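Long-range contact in GTPase-activating protein skywalker (Drosophila melanogaster, PDB 6R82), which acts as a GTPase-activating protein for Rab35, regulating synaptic vesicle protein turnover through endosomal trafficking, and is represented here by its TLDc domain: residues Ser124-Phe128 and Cys160-Asn164. Numbering follows the deposited sequence.
Sequences SSELF and CKTFN
Two polar bonds join the segments. Leu127 N donates to Thr162 OG1 at 2.8 Å with an N-H...O angle of 161°, and Lys161 NZ lies a very short 2.3 Å from Ser124 OG, which it reaches through an m, t, p, m side chain. Thr162 OG1 is also hydrogen-bonded to Gly140 O. The nearest CA pair is Ser125 and Thr162, 3.9 Å apart; there Thr162 CA makes a CA-H...O contact of 3.5 Å with Ser125 O, which accepts a hydrogen bond from Trp112 NE1. Within 160-164 the chain turns back on itself: Asn164 N points to Cys160 O at 2.8 Å, a weak bond, and the turn ends with Asn164 in a left-handed conformation (phi/psi 49/46°). Farther out, both phenylalanines take chi1 m; Phe163 CZ meets the edge of the Phe128 ring, 3.8 Å from Phe128 CD1, while Thr162 CG2 sits 3.5 Å from Phe128 CE1. Trp112 packs edge-to-face with Phe128. One side-chain-to-backbone bond, one side-chain pair and an aromatic contact thus join two irregular loops of the TLDc domain, which lead to strands 129-131 and 173-185 of its antiparallel sheet.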
loop_
_atom_site.group_PDB
_atom_site.type_symbol
_atom_site.label_atom_id
_atom_site.label_comp_id
_atom_site.label_asym_id
_atom_site.label_seq_id
_atom_site.Cartn_x
_atom_site.Cartn_y
_atom_site.Cartn_z
ATOM N N SER A 124 -8.048 -7.828 16.179
ATOM C CA SER A 124 -7.068 -6.758 16.061
ATOM C C SER A 124 -5.805 -7.172 15.317
ATOM O O SER A 124 -4.936 -6.325 15.095
ATOM C CB SER A 124 -6.682 -6.251 17.448
ATOM O OG SER A 124 -5.717 -7.115 18.018
ATOM N N SER A 125 -5.658 -8.440 14.943
ATOM C CA SER A 125 -4.555 -8.839 14.081
ATOM C C SER A 125 -5.005 -9.056 12.635
ATOM O O SER A 125 -4.260 -9.651 11.847
ATOM C CB SER A 125 -3.874 -10.094 14.632
ATOM O OG SER A 125 -4.789 -11.173 14.738
ATOM N N GLU A 126 -6.198 -8.568 12.271
ATOM C CA GLU A 126 -6.796 -8.744 10.948
ATOM C C GLU A 126 -7.259 -7.414 10.365
ATOM O O GLU A 126 -8.340 -7.326 9.778
ATOM C CB GLU A 126 -7.976 -9.710 11.005
ATOM C CG GLU A 126 -7.610 -11.150 11.240
ATOM C CD GLU A 126 -8.829 -12.050 11.253
ATOM O OE1 GLU A 126 -8.926 -12.949 10.386
ATOM O OE2 GLU A 126 -9.700 -11.845 12.130
ATOM N N LEU A 127 -6.447 -6.367 10.502
ATOM C CA LEU A 127 -6.818 -5.001 10.131
ATOM C C LEU A 127 -5.899 -4.543 9.007
ATOM O O LEU A 127 -4.763 -4.134 9.255
ATOM C CB LEU A 127 -6.714 -4.061 11.333
ATOM C CG LEU A 127 -7.498 -4.397 12.604
ATOM C CD1 LEU A 127 -7.269 -3.323 13.681
ATOM C CD2 LEU A 127 -8.984 -4.536 12.293
ATOM N N PHE A 128 -6.404 -4.571 7.771
ATOM C CA PHE A 128 -5.555 -4.448 6.587
ATOM C C PHE A 128 -5.542 -3.039 6.000
ATOM O O PHE A 128 -4.483 -2.411 5.926
ATOM C CB PHE A 128 -6.003 -5.486 5.547
ATOM C CG PHE A 128 -5.898 -6.897 6.046
ATOM C CD1 PHE A 128 -4.672 -7.413 6.443
ATOM C CD2 PHE A 128 -7.022 -7.696 6.159
ATOM C CE1 PHE A 128 -4.573 -8.713 6.942
ATOM C CE2 PHE A 128 -6.925 -8.996 6.648
ATOM C CZ PHE A 128 -5.692 -9.499 7.038
ATOM N N CYS A 160 2.497 -2.466 13.971
ATOM C CA CYS A 160 1.099 -2.848 14.087
ATOM C C CYS A 160 1.017 -4.351 14.307
ATOM O O CYS A 160 1.933 -5.098 13.961
ATOM C CB CYS A 160 0.297 -2.429 12.844
ATOM S SG CYS A 160 0.446 -3.578 11.437
ATOM N N LYS A 161 -0.098 -4.789 14.891
ATOM C CA LYS A 161 -0.266 -6.203 15.215
ATOM C C LYS A 161 -0.733 -7.056 14.043
ATOM O O LYS A 161 -0.602 -8.287 14.100
ATOM C CB LYS A 161 -1.258 -6.373 16.361
ATOM C CG LYS A 161 -0.602 -6.301 17.719
ATOM C CD LYS A 161 -1.601 -6.422 18.848
ATOM C CE LYS A 161 -2.322 -7.762 18.846
ATOM N NZ LYS A 161 -3.499 -7.814 17.930
ATOM N N THR A 162 -1.311 -6.459 13.004
ATOM C CA THR A 162 -1.698 -7.268 11.857
ATOM C C THR A 162 -0.469 -7.803 11.123
ATOM O O THR A 162 -0.477 -8.944 10.653
ATOM C CB THR A 162 -2.612 -6.450 10.936
ATOM O OG1 THR A 162 -3.859 -6.208 11.607
ATOM C CG2 THR A 162 -2.900 -7.208 9.637
ATOM N N PHE A 163 0.617 -7.029 11.080
ATOM C CA PHE A 163 1.810 -7.417 10.348
ATOM C C PHE A 163 3.063 -7.574 11.203
ATOM O O PHE A 163 4.086 -8.025 10.677
ATOM C CB PHE A 163 2.084 -6.399 9.233
ATOM C CG PHE A 163 1.023 -6.387 8.179
ATOM C CD1 PHE A 163 0.786 -7.522 7.410
ATOM C CD2 PHE A 163 0.228 -5.265 7.984
ATOM C CE1 PHE A 163 -0.210 -7.533 6.442
ATOM C CE2 PHE A 163 -0.767 -5.261 7.012
ATOM C CZ PHE A 163 -0.990 -6.394 6.241
ATOM N N ASN A 164 3.015 -7.218 12.492
ATOM C CA ASN A 164 4.143 -7.357 13.423
ATOM C C ASN A 164 5.438 -6.800 12.842
ATOM O O ASN A 164 6.500 -7.419 12.918
ATOM C CB ASN A 164 4.333 -8.810 13.852
ATOM C CG ASN A 164 5.067 -8.926 15.180
ATOM O OD1 ASN A 164 6.298 -8.844 15.234
ATOM N ND2 ASN A 164 4.313 -9.100 16.261
#